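PDB 4H89: GCN5-related N-acetyltransferase from Kribbella flavida, which probably transfers an acyl group, most likely the acetyl group of acetyl-coenzyme A, to an acceptor that remains unidentified. Local coordinates for residues T63-A68 against R107-D112; N77-R82 against V89-F94; A129-N134 against G162-H167. One frame throughout, in Å; residues are numbered along the deposited sequence.

All three contacts involve one mixed seven-stranded sheet. Contacts 1 and 2 touch, their centres about 16 Å apart: Phe94 CE1 of contact 2 lies 3.6 Å from Cys110 CA of contact 1, and Met78 CE lies 3.9 Å from Thr63 CG2. Contact 3 is separate, its centre about 24 Å from that of contact 1 and about 19 Å from that of contact 2. Strands 89-96 and 124-131, which carry parts of contacts 2 and 3, are parallel neighbours; in GNAT enzymes the equivalent pair splays to form the acetyl-coenzyme A cleft, probably so here. Across the dimer, Arg82 of contact 2 in one subunit packs on Ala129 and Leu166 of contact 3 in the other.

Contact 1 of 3, residues T63-A68 against R107-D112; sequences TVAVDA and RALCQD
Helix 105-119, which in the GNAT fold follows the loop that typically holds the coenzyme A pyrophosphate, packs here across strand 61-66 of the sheet. The short axes of 63-66 and 107-112 come within 8.9 Å and run at 143°, so the helix crosses the strand obliquely in a roughly antiparallel sense. Leu109 carries the apolar part. Leu109 CD2 lies 4.0 Å from Ala65 CB and 3.9 Å from Ala65 N, so it rests on the backbone as well as on the methyl. The same CD2 of Leu109 reaches Thr63 OG1 at 3.6 Å, the Thr63 and Leu109 side chains sliding past each other in opposite directions. This is helix-on-sheet packing of an alpha/beta fold, with strands 10-13 and 72-80 bordering Thr63 on either side. A water bridges the polar flank without any direct hydrogen bond between the segments. It accepts from Thr63 OG1 at 2.8 Å, donates to Leu109 O at 2.9 Å, and donates to Asp112 OD2 at 2.8 Å. Thr63 OG1 sits in the crowded position between backbone N and carbonyl carbon (chi1 61°), while Asp112 extends CG anti to its backbone N (chi1 177°), and the two tips face each other with CG2 against OD2 at 3.7 Å. Arg61 forms a salt bridge to the same OD2, which would favour a charged carboxylate.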
ATOM      1  N   THR A  63      -7.682  -4.114  18.117  1.00 13.09           N
ATOM      2  CA  THR A  63      -8.125  -5.093  19.089  1.00 12.75           C
ATOM      3  C   THR A  63      -6.957  -5.817  19.725  1.00 12.53           C
ATOM      4  O   THR A  63      -5.850  -5.803  19.179  1.00 13.33           O
ATOM      5  CB  THR A  63      -9.020  -6.155  18.449  1.00 13.04           C
ATOM      6  OG1 THR A  63      -8.280  -6.846  17.456  1.00 13.68           O
ATOM      7  CG2 THR A  63     -10.244  -5.513  17.827  1.00 13.53           C
ATOM      8  N   VAL A  64      -7.259  -6.444  20.854  1.00 13.18           N
ATOM      9  CA  VAL A  64      -6.346  -7.416  21.473  1.00 12.38           C
ATOM     10  C   VAL A  64      -7.097  -8.712  21.685  1.00 12.59           C
ATOM     11  O   VAL A  64      -8.316  -8.708  21.926  1.00 13.96           O
ATOM     12  CB  VAL A  64      -5.702  -6.950  22.788  1.00 14.05           C
ATOM     13  CG1 VAL A  64      -4.673  -5.886  22.532  1.00 14.80           C
ATOM     14  CG2 VAL A  64      -6.758  -6.501  23.783  1.00 15.19           C
ATOM     15  N   ALA A  65      -6.350  -9.812  21.640  1.00 13.08           N
ATOM     16  CA  ALA A  65      -6.832 -11.110  22.109  1.00 14.20           C
ATOM     17  C   ALA A  65      -6.193 -11.305  23.495  1.00 13.12           C
ATOM     18  O   ALA A  65      -4.975 -11.151  23.646  1.00 15.32           O
ATOM     19  CB  ALA A  65      -6.345 -12.187  21.206  1.00 14.11           C
ATOM     20  N   VAL A  66      -7.009 -11.629  24.485  1.00 14.34           N
ATOM     21  CA  VAL A  66      -6.606 -11.782  25.838  1.00 14.78           C
ATOM     22  C   VAL A  66      -7.066 -13.092  26.410  1.00 17.32           C
ATOM     23  O   VAL A  66      -8.097 -13.622  26.047  1.00 18.93           O
ATOM     24  CB  VAL A  66      -7.121 -10.643  26.720  1.00 17.12           C
ATOM     25  CG1 VAL A  66      -6.455  -9.312  26.396  1.00 19.20           C
ATOM     26  CG2 VAL A  66      -8.624 -10.552  26.765  1.00 19.08           C
ATOM     27  N   ASP A  67      -6.262 -13.625  27.322  1.00 17.12           N
ATOM     28  CA  ASP A  67      -6.654 -14.822  28.049  1.00 19.92           C
ATOM     29  C   ASP A  67      -7.495 -14.445  29.267  1.00 19.03           C
ATOM     30  O   ASP A  67      -7.790 -13.280  29.495  1.00 20.43           O
ATOM     31  CB  ASP A  67      -5.430 -15.698  28.395  1.00 20.71           C
ATOM     32  CG  ASP A  67      -4.578 -15.140  29.486  1.00 21.73           C
ATOM     33  OD1 ASP A  67      -4.922 -14.110  30.139  1.00 23.73           O
ATOM     34  OD2 ASP A  67      -3.504 -15.798  29.683  1.00 29.80           O
ATOM     35  N   ALA A  68      -7.828 -15.436  30.100  1.00 21.96           N
ATOM     36  CA  ALA A  68      -8.746 -15.180  31.207  1.00 28.34           C
ATOM     37  C   ALA A  68      -8.123 -14.368  32.328  1.00 27.39           C
ATOM     38  O   ALA A  68      -8.843 -13.866  33.168  1.00 34.23           O
ATOM     39  CB  ALA A  68      -9.309 -16.481  31.750  1.00 30.88           C
ATOM     40  N   ARG A 107      -6.992 -16.914  14.256  0.50 15.59           N
ATOM     41  CA  ARG A 107      -8.335 -17.123  13.759  0.50 14.34           C
ATOM     42  C   ARG A 107      -9.333 -16.220  14.470  0.50 14.45           C
ATOM     43  O   ARG A 107     -10.200 -15.616  13.834  0.50 15.56           O
ATOM     44  CB  ARG A 107      -8.777 -18.577  13.927  0.50 16.08           C
ATOM     45  CG  ARG A 107     -10.111 -18.883  13.269  0.50 21.10           C
ATOM     46  CD  ARG A 107     -10.976 -19.900  14.026  0.50 22.20           C
ATOM     47  NE  ARG A 107     -11.238 -19.514  15.418  0.50 25.15           N
ATOM     48  CZ  ARG A 107     -12.170 -18.643  15.837  0.50 21.95           C
ATOM     49  NH1 ARG A 107     -12.994 -18.017  14.999  0.50 21.95           N
ATOM     50  NH2 ARG A 107     -12.269 -18.399  17.122  0.50 25.20           N
ATOM     51  N   ALA A 108      -9.238 -16.136  15.786  1.00 14.56           N
ATOM     52  CA  ALA A 108     -10.152 -15.337  16.537  1.00 14.33           C
ATOM     53  C   ALA A 108     -10.037 -13.873  16.145  1.00 14.36           C
ATOM     54  O   ALA A 108     -11.047 -13.173  15.977  1.00 14.72           O
ATOM     55  CB  ALA A 108      -9.898 -15.516  18.011  1.00 15.40           C
ATOM     56  N   LEU A 109      -8.814 -13.373  16.040  1.00 13.46           N
ATOM     57  CA  LEU A 109      -8.617 -11.968  15.663  1.00 13.69           C
ATOM     58  C   LEU A 109      -9.184 -11.704  14.275  1.00 13.72           C
ATOM     59  O   LEU A 109      -9.805 -10.654  14.064  1.00 12.85           O
ATOM     60  CB  LEU A 109      -7.132 -11.612  15.731  1.00 13.90           C
ATOM     61  CG  LEU A 109      -6.475 -11.482  17.083  1.00 14.11           C
ATOM     62  CD1 LEU A 109      -4.960 -11.464  16.900  1.00 15.54           C
ATOM     63  CD2 LEU A 109      -6.962 -10.223  17.762  1.00 14.46           C
ATOM     64  N   CYS A 110      -8.932 -12.588  13.328  1.00 13.67           N
ATOM     65  CA  CYS A 110      -9.400 -12.331  11.973  1.00 12.40           C
ATOM     66  C   CYS A 110     -10.907 -12.482  11.855  1.00 13.64           C
ATOM     67  O   CYS A 110     -11.529 -11.699  11.148  1.00 14.44           O
ATOM     68  CB  CYS A 110      -8.679 -13.245  10.989  1.00 14.17           C
ATOM     69  SG  CYS A 110      -8.972 -12.806   9.250  1.00 16.87           S
ATOM     70  N   GLN A 111     -11.494 -13.470  12.504  1.00 13.55           N
ATOM     71  CA  GLN A 111     -12.945 -13.575  12.473  1.00 13.54           C
ATOM     72  C   GLN A 111     -13.600 -12.330  13.066  1.00 13.82           C
ATOM     73  O   GLN A 111     -14.580 -11.813  12.548  1.00 14.14           O
ATOM     74  CB  GLN A 111     -13.430 -14.818  13.198  1.00 15.09           C
ATOM     75  CG  GLN A 111     -14.937 -15.025  13.088  1.00 17.46           C
ATOM     76  CD  GLN A 111     -15.374 -15.240  11.643  1.00 16.97           C
ATOM     77  OE1 GLN A 111     -14.850 -16.113  10.993  1.00 21.92           O
ATOM     78  NE2 GLN A 111     -16.216 -14.363  11.114  1.00 19.41           N
ATOM     79  N   ASP A 112     -13.068 -11.862  14.182  1.00 13.39           N
ATOM     80  CA  ASP A 112     -13.574 -10.647  14.804  1.00 12.44           C
ATOM     81  C   ASP A 112     -13.455  -9.458  13.831  1.00 13.53           C
ATOM     82  O   ASP A 112     -14.357  -8.630  13.732  1.00 13.58           O
ATOM     83  CB  ASP A 112     -12.839 -10.351  16.118  1.00 13.61           C
ATOM     84  CG  ASP A 112     -13.300  -9.055  16.729  1.00 15.33           C
ATOM     85  OD1 ASP A 112     -14.336  -9.046  17.442  1.00 21.00           O
ATOM     86  OD2 ASP A 112     -12.616  -8.060  16.447  1.00 17.21           O
TER
HETATM   87  O   HOH W   1      -9.951  -8.307  15.718  1.00 14.39           O

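Contact 2 of 3, residues N77-R82 against V89-F94; sequences NMYPNR and VASASF
From its CB, Tyr79 rises on the sheet face shared with Asn77, Ser91 and Ser93, and CG takes the crowded position between backbone N and carbonyl carbon (chi1 40°). That torsion lays the ring back over the neighbouring strand. Ser91 O stands 3.9 Å from the plane of the Tyr79 ring, over its centre, and CE1 of Tyr79 lies 3.6 Å from Ser91 CB. Farther out, Tyr79 CZ passes obliquely 4.0 Å from Ala92 N. At the tip, Tyr79 OH shares a hydrogen bond of 3.2 Å with Ser93 OG and meets a water at 2.5 Å in the ring plane. That water donates to Ser91 OG at 2.8 Å, a hydroxyl that is also hydrogen-bonded to Gln126 O on strand 124-131. The two strands are the arms of the antiparallel beta hairpin 72-80/89-96 in the GNAT sheet: Asn77-Ser93 and Tyr79-Ser91 are hydrogen-bonded pairs, Met78-Ala92 a non-hydrogen-bonded one whose side chains turn to the opposite face, where Met113 of helix 105-119 covers both. Ser91 O serves twice, since besides facing the ring it accepts Tyr79 N from 28° above its carbonyl plane. Beyond Pro80 the ladder ends in a short, nearly straight hydrogen bond from Asn81 N to Val89 O, 2.7 Å long with 175° at the hydrogen.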
ATOM      1  N   ASN A  77      -5.147  -4.692  13.854  0.50 13.55           N
ATOM      2  CA  ASN A  77      -5.722  -3.415  13.556  0.50 14.02           C
ATOM      3  C   ASN A  77      -6.322  -3.480  12.162  0.50 15.09           C
ATOM      4  O   ASN A  77      -5.940  -4.307  11.325  0.50 19.71           O
ATOM      5  CB  ASN A  77      -4.741  -2.268  13.750  0.50 16.80           C
ATOM      6  CG  ASN A  77      -3.736  -2.193  12.656  0.50 19.25           C
ATOM      7  OD1 ASN A  77      -3.705  -3.070  11.765  0.50 22.59           O
ATOM      8  ND2 ASN A  77      -2.954  -1.186  12.676  0.50 22.48           N
HETATM    9  N   MSE A  78      -7.326  -2.636  11.955  1.00 12.97           N
HETATM   10  CA  MSE A  78      -8.217  -2.704  10.808  1.00 13.55           C
HETATM   11  C   MSE A  78      -8.613  -1.291  10.445  1.00 14.49           C
HETATM   12  O   MSE A  78      -8.776  -0.427  11.310  1.00 14.59           O
HETATM   13  CB  MSE A  78      -9.396  -3.655  11.116  1.00 12.99           C
HETATM   14  CG  MSE A  78     -10.271  -3.165  12.300  1.00 13.20           C
HETATM   15 SE   MSE A  78     -11.003  -4.681  13.314  0.95 13.45          SE
HETATM   16  CE  MSE A  78      -9.464  -5.202  14.056  1.00 15.64           C
ATOM     17  N   TYR A  79      -8.830  -1.061   9.147  1.00 13.72           N
ATOM     18  CA  TYR A  79      -8.918   0.319   8.656  1.00 13.83           C
ATOM     19  C   TYR A  79      -9.324   0.254   7.177  1.00 13.28           C
ATOM     20  O   TYR A  79      -9.182  -0.785   6.566  1.00 13.40           O
ATOM     21  CB  TYR A  79      -7.515   1.021   8.796  1.00 16.66           C
ATOM     22  CG  TYR A  79      -6.373   0.094   8.435  1.00 19.00           C
ATOM     23  CD1 TYR A  79      -5.962  -0.113   7.124  1.00 22.22           C
ATOM     24  CD2 TYR A  79      -5.730  -0.612   9.415  1.00 21.12           C
ATOM     25  CE1 TYR A  79      -4.953  -1.046   6.804  1.00 24.91           C
ATOM     26  CE2 TYR A  79      -4.728  -1.519   9.129  1.00 23.05           C
ATOM     27  CZ  TYR A  79      -4.338  -1.745   7.845  1.00 22.76           C
ATOM     28  OH  TYR A  79      -3.340  -2.678   7.622  1.00 30.70           O
ATOM     29  N   PRO A  80      -9.709   1.369   6.577  1.00 13.62           N
ATOM     30  CA  PRO A  80      -9.918   1.348   5.129  1.00 12.65           C
ATOM     31  C   PRO A  80      -8.592   1.129   4.397  1.00 13.19           C
ATOM     32  O   PRO A  80      -7.554   1.742   4.758  1.00 15.30           O
ATOM     33  CB  PRO A  80     -10.520   2.741   4.822  1.00 13.32           C
ATOM     34  CG  PRO A  80     -11.007   3.240   6.165  1.00 15.97           C
ATOM     35  CD  PRO A  80     -10.041   2.671   7.149  1.00 15.54           C
ATOM     36  N   ASN A  81      -8.576   0.304   3.363  1.00 12.63           N
ATOM     37  CA  ASN A  81      -7.340   0.013   2.664  1.00 13.88           C
ATOM     38  C   ASN A  81      -6.812   1.193   1.903  1.00 14.96           C
ATOM     39  O   ASN A  81      -5.615   1.323   1.746  1.00 15.68           O
ATOM     40  CB  ASN A  81      -7.481  -1.172   1.719  1.00 14.37           C
ATOM     41  CG  ASN A  81      -6.129  -1.797   1.360  1.00 15.40           C
ATOM     42  OD1 ASN A  81      -5.235  -1.913   2.219  1.00 16.38           O
ATOM     43  ND2 ASN A  81      -5.967  -2.195   0.116  1.00 15.41           N
ATOM     44  N   ARG A  82      -7.720   2.011   1.379  1.00 13.78           N
ATOM     45  CA  ARG A  82      -7.404   3.194   0.616  1.00 15.42           C
ATOM     46  C   ARG A  82      -8.458   4.239   0.982  1.00 15.69           C
ATOM     47  O   ARG A  82      -9.534   3.911   1.393  1.00 16.01           O
ATOM     48  CB  ARG A  82      -7.485   2.916  -0.919  1.00 16.56           C
ATOM     49  CG  ARG A  82      -6.396   1.955  -1.352  1.00 19.76           C
ATOM     50  CD  ARG A  82      -6.378   1.551  -2.822  1.00 23.26           C
ATOM     51  NE  ARG A  82      -4.979   1.169  -3.127  1.00 34.04           N
ATOM     52  CZ  ARG A  82      -4.503  -0.071  -3.182  1.00 36.43           C
ATOM     53  NH1 ARG A  82      -3.195  -0.240  -3.357  1.00 36.26           N
ATOM     54  NH2 ARG A  82      -5.310  -1.145  -3.143  1.00 45.79           N
ATOM     55  N   VAL A  89     -13.212  -0.795   0.834  1.00 12.91           N
ATOM     56  CA  VAL A  89     -12.454  -2.013   1.010  1.00 11.92           C
ATOM     57  C   VAL A  89     -11.626  -1.837   2.300  1.00 11.47           C
ATOM     58  O   VAL A  89     -10.847  -0.894   2.391  1.00 13.39           O
ATOM     59  CB  VAL A  89     -11.516  -2.275  -0.175  1.00 12.12           C
ATOM     60  CG1 VAL A  89     -10.758  -3.571   0.023  1.00 14.00           C
ATOM     61  CG2 VAL A  89     -12.269  -2.319  -1.489  1.00 13.45           C
ATOM     62  N   ALA A  90     -11.817  -2.737   3.262  1.00 11.90           N
ATOM     63  CA  ALA A  90     -11.048  -2.719   4.501  1.00 12.08           C
ATOM     64  C   ALA A  90      -9.756  -3.489   4.314  1.00 12.39           C
ATOM     65  O   ALA A  90      -9.596  -4.260   3.382  1.00 12.74           O
ATOM     66  CB  ALA A  90     -11.872  -3.424   5.576  1.00 13.13           C
ATOM     67  N   SER A  91      -8.832  -3.262   5.242  1.00 13.02           N
ATOM     68  CA  SER A  91      -7.664  -4.140   5.391  1.00 13.93           C
ATOM     69  C   SER A  91      -7.362  -4.272   6.850  1.00 12.96           C
ATOM     70  O   SER A  91      -8.020  -3.673   7.706  1.00 13.16           O
ATOM     71  CB  SER A  91      -6.503  -3.536   4.636  1.00 16.27           C
ATOM     72  OG  SER A  91      -5.375  -4.429   4.595  1.00 16.30           O
ATOM     73  N   ALA A  92      -6.387  -5.113   7.150  1.00 13.19           N
ATOM     74  CA  ALA A  92      -6.024  -5.369   8.507  1.00 13.69           C
ATOM     75  C   ALA A  92      -4.648  -5.987   8.554  1.00 14.06           C
ATOM     76  O   ALA A  92      -4.144  -6.531   7.571  1.00 16.23           O
ATOM     77  CB  ALA A  92      -7.030  -6.322   9.153  1.00 14.59           C
ATOM     78  N   SER A  93      -4.055  -5.897   9.735  1.00 14.29           N
ATOM     79  CA  SER A  93      -2.816  -6.559  10.103  1.00 16.48           C
ATOM     80  C   SER A  93      -2.980  -7.273  11.437  1.00 14.12           C
ATOM     81  O   SER A  93      -3.773  -6.861  12.256  1.00 14.72           O
ATOM     82  CB  SER A  93      -1.689  -5.511  10.241  1.00 20.26           C
ATOM     83  OG  SER A  93      -1.486  -4.803   9.035  1.00 29.38           O
ATOM     84  N   PHE A  94      -2.198  -8.349  11.604  1.00 15.35           N
ATOM     85  CA  PHE A  94      -2.295  -9.223  12.766  1.00 15.69           C
ATOM     86  C   PHE A  94      -0.935  -9.520  13.345  1.00 17.63           C
ATOM     87  O   PHE A  94       0.025  -9.739  12.594  1.00 21.32           O
ATOM     88  CB  PHE A  94      -2.964 -10.565  12.375  1.00 16.80           C
ATOM     89  CG  PHE A  94      -4.311 -10.371  11.764  1.00 15.13           C
ATOM     90  CD1 PHE A  94      -5.434 -10.284  12.559  1.00 16.27           C
ATOM     91  CD2 PHE A  94      -4.467 -10.186  10.400  1.00 16.84           C
ATOM     92  CE1 PHE A  94      -6.679 -10.008  12.007  1.00 16.50           C
ATOM     93  CE2 PHE A  94      -5.711  -9.910   9.852  1.00 18.43           C
ATOM     94  CZ  PHE A  94      -6.822  -9.863  10.640  1.00 18.00           C
TER
HETATM   95  O   HOH W   2      -2.904  -3.263   5.267  1.00 41.17           O

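Contact 3 of 3, residues A129-N134 against G162-H167; sequences AVVETN and GYVGLH
Val131, Val164 and Leu166 form the apolar centre, and the two methyls of Val131 have different partners. The Val131 and Val164 side chains cross obliquely, CG1 of Val131 3.9 Å from Val164 CG2, and CG2 of Val131 reaches Leu166 CD2 at 3.7 Å. The other Leu166 methyl, CD1, meets Ala129 CB at 4.0 Å, where Arg82 of the second subunit packs on both residues. Val131 and Leu166 form a non-hydrogen-bonded pair with side chains on the same face of strands 124-131 and 164-172, antiparallel neighbours in the C-terminal half of the GNAT sheet. Val130 and His167 make a hydrogen-bonded pair, His167 N donating 2.8 Å to a lone pair of Val130 O. Past this pair a type I turn leaves the strand from Val131 to Asn134, the N-cap of helix 135-143. On that turn Glu132 N donates to Gly165 O at 3.0 Å, from 29° above the carbonyl plane. CG of Glu132 takes the crowded position (chi1 73°) and the chain runs on extended, so that Glu132 OE2 accepts Gly165 N on its anti lone pair at 2.8 Å. On the face of Val130 the His167 ring lies with NE2 3.5 Å from Glu132 CB, and a water in the ring plane links NE2, at 2.9 Å, to Glu132 O. His167 ND1 is hydrogen-bonded to Thr151 OG1; partners at both ring nitrogens would help to hold its rotation.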
ATOM      1  N   ALA A 129      -0.190  -7.687   0.969  1.00 15.81           N
ATOM      2  CA  ALA A 129       1.078  -8.375   0.900  1.00 16.41           C
ATOM      3  C   ALA A 129       1.154  -9.462   1.939  1.00 18.30           C
ATOM      4  O   ALA A 129       1.319  -9.215   3.133  1.00 26.50           O
ATOM      5  CB  ALA A 129       2.205  -7.395   1.115  1.00 17.62           C
ATOM      6  N   VAL A 130       0.959 -10.685   1.519  1.00 14.60           N
ATOM      7  CA  VAL A 130       1.057 -11.844   2.350  1.00 13.90           C
ATOM      8  C   VAL A 130       2.217 -12.693   1.823  1.00 14.91           C
ATOM      9  O   VAL A 130       2.257 -13.052   0.669  1.00 15.20           O
ATOM     10  CB  VAL A 130      -0.228 -12.690   2.385  1.00 15.00           C
ATOM     11  CG1 VAL A 130      -0.035 -13.828   3.366  1.00 17.10           C
ATOM     12  CG2 VAL A 130      -1.434 -11.806   2.742  1.00 16.10           C
ATOM     13  N   VAL A 131       3.251 -12.881   2.654  1.00 14.22           N
ATOM     14  CA  VAL A 131       4.457 -13.564   2.216  1.00 13.90           C
ATOM     15  C   VAL A 131       4.076 -15.007   1.869  1.00 13.74           C
ATOM     16  O   VAL A 131       3.469 -15.710   2.675  1.00 14.53           O
ATOM     17  CB  VAL A 131       5.565 -13.527   3.308  1.00 15.92           C
ATOM     18  CG1 VAL A 131       6.794 -14.303   2.862  1.00 20.22           C
ATOM     19  CG2 VAL A 131       5.935 -12.086   3.663  1.00 17.65           C
ATOM     20  N   GLU A 132       4.472 -15.471   0.675  1.00 13.41           N
ATOM     21  CA  GLU A 132       3.984 -16.778   0.219  1.00 14.10           C
ATOM     22  C   GLU A 132       4.494 -17.971   1.016  1.00 14.90           C
ATOM     23  O   GLU A 132       3.897 -19.019   1.025  1.00 17.14           O
ATOM     24  CB  GLU A 132       4.203 -16.996  -1.272  1.00 17.16           C
ATOM     25  CG  GLU A 132       5.626 -17.239  -1.604  1.00 17.96           C
ATOM     26  CD  GLU A 132       5.850 -17.723  -3.036  1.00 22.53           C
ATOM     27  OE1 GLU A 132       5.132 -18.649  -3.470  1.00 32.34           O
ATOM     28  OE2 GLU A 132       6.809 -17.264  -3.660  1.00 19.10           O
ATOM     29  N   THR A 133       5.594 -17.764   1.698  1.00 14.83           N
ATOM     30  CA  THR A 133       6.156 -18.766   2.604  1.00 15.96           C
ATOM     31  C   THR A 133       5.515 -18.793   3.981  1.00 17.23           C
ATOM     32  O   THR A 133       5.789 -19.685   4.785  1.00 19.11           O
ATOM     33  CB  THR A 133       7.666 -18.549   2.778  1.00 17.77           C
ATOM     34  OG1 THR A 133       7.909 -17.209   3.151  1.00 20.47           O
ATOM     35  CG2 THR A 133       8.364 -18.769   1.445  1.00 19.80           C
ATOM     36  N   ASN A 134       4.659 -17.834   4.273  1.00 16.45           N
ATOM     37  CA  ASN A 134       3.959 -17.766   5.557  1.00 16.67           C
ATOM     38  C   ASN A 134       2.706 -18.614   5.415  1.00 17.67           C
ATOM     39  O   ASN A 134       1.577 -18.108   5.438  1.00 18.40           O
ATOM     40  CB  ASN A 134       3.676 -16.314   5.865  1.00 17.35           C
ATOM     41  CG  ASN A 134       3.064 -16.085   7.234  1.00 19.73           C
ATOM     42  OD1 ASN A 134       2.985 -16.983   8.087  1.00 23.27           O
ATOM     43  ND2 ASN A 134       2.619 -14.848   7.452  1.00 18.33           N
ATOM     44  N   GLY A 162      15.111 -16.925   0.452  1.00 15.83           N
ATOM     45  CA  GLY A 162      15.534 -15.994  -0.571  1.00 15.73           C
ATOM     46  C   GLY A 162      14.385 -15.098  -1.020  1.00 12.84           C
ATOM     47  O   GLY A 162      13.441 -14.835  -0.250  1.00 13.63           O
ATOM     48  N   TYR A 163      14.476 -14.629  -2.246  1.00 14.01           N
ATOM     49  CA  TYR A 163      13.417 -13.772  -2.769  1.00 12.62           C
ATOM     50  C   TYR A 163      12.178 -14.615  -3.077  1.00 14.41           C
ATOM     51  O   TYR A 163      12.254 -15.570  -3.842  1.00 15.65           O
ATOM     52  CB  TYR A 163      13.837 -12.999  -4.013  1.00 14.52           C
ATOM     53  CG  TYR A 163      14.923 -11.979  -3.759  1.00 12.91           C
ATOM     54  CD1 TYR A 163      14.637 -10.761  -3.157  1.00 13.81           C
ATOM     55  CD2 TYR A 163      16.246 -12.228  -4.093  1.00 13.90           C
ATOM     56  CE1 TYR A 163      15.629  -9.826  -2.923  1.00 14.55           C
ATOM     57  CE2 TYR A 163      17.236 -11.293  -3.865  1.00 14.50           C
ATOM     58  CZ  TYR A 163      16.944 -10.110  -3.284  1.00 13.31           C
ATOM     59  OH  TYR A 163      17.892  -9.163  -3.020  1.00 15.46           O
ATOM     60  N   VAL A 164      11.076 -14.291  -2.426  1.00 12.65           N
ATOM     61  CA  VAL A 164       9.809 -15.010  -2.532  1.00 13.17           C
ATOM     62  C   VAL A 164       8.665 -14.030  -2.830  1.00 12.90           C
ATOM     63  O   VAL A 164       8.791 -12.790  -2.745  1.00 13.27           O
ATOM     64  CB  VAL A 164       9.511 -15.827  -1.255  1.00 13.38           C
ATOM     65  CG1 VAL A 164      10.637 -16.813  -1.007  1.00 15.00           C
ATOM     66  CG2 VAL A 164       9.278 -14.957  -0.038  1.00 15.41           C
ATOM     67  N   GLY A 165       7.526 -14.594  -3.219  1.00 12.18           N
ATOM     68  CA  GLY A 165       6.386 -13.769  -3.625  1.00 12.18           C
ATOM     69  C   GLY A 165       5.611 -13.151  -2.485  1.00 13.52           C
ATOM     70  O   GLY A 165       5.609 -13.623  -1.366  1.00 13.11           O
ATOM     71  N   LEU A 166       4.895 -12.071  -2.851  1.00 12.90           N
ATOM     72  CA  LEU A 166       3.908 -11.458  -1.992  1.00 13.48           C
ATOM     73  C   LEU A 166       2.513 -11.613  -2.629  1.00 13.37           C
ATOM     74  O   LEU A 166       2.275 -11.059  -3.698  1.00 14.45           O
ATOM     75  CB  LEU A 166       4.235  -9.976  -1.770  1.00 13.13           C
ATOM     76  CG  LEU A 166       5.451  -9.645  -0.895  1.00 13.59           C
ATOM     77  CD1 LEU A 166       5.633  -8.133  -0.864  1.00 15.79           C
ATOM     78  CD2 LEU A 166       5.290 -10.218   0.527  1.00 14.97           C
ATOM     79  N   HIS A 167       1.624 -12.360  -1.977  1.00 12.30           N
ATOM     80  CA  HIS A 167       0.274 -12.519  -2.453  1.00 12.96           C
ATOM     81  C   HIS A 167      -0.505 -11.243  -2.150  1.00 13.96           C
ATOM     82  O   HIS A 167      -0.333 -10.649  -1.074  1.00 15.40           O
ATOM     83  CB  HIS A 167      -0.446 -13.613  -1.700  1.00 13.97           C
ATOM     84  CG  HIS A 167       0.086 -14.984  -1.835  1.00 14.21           C
ATOM     85  ND1 HIS A 167       0.423 -15.615  -3.001  1.00 15.98           N
ATOM     86  CD2 HIS A 167       0.249 -15.885  -0.844  1.00 15.41           C
ATOM     87  CE1 HIS A 167       0.785 -16.859  -2.707  1.00 16.77           C
ATOM     88  NE2 HIS A 167       0.690 -17.033  -1.404  1.00 17.55           N
TER
HETATM   89  O   HOH W   3       1.450 -19.516  -0.213  1.00 19.49           O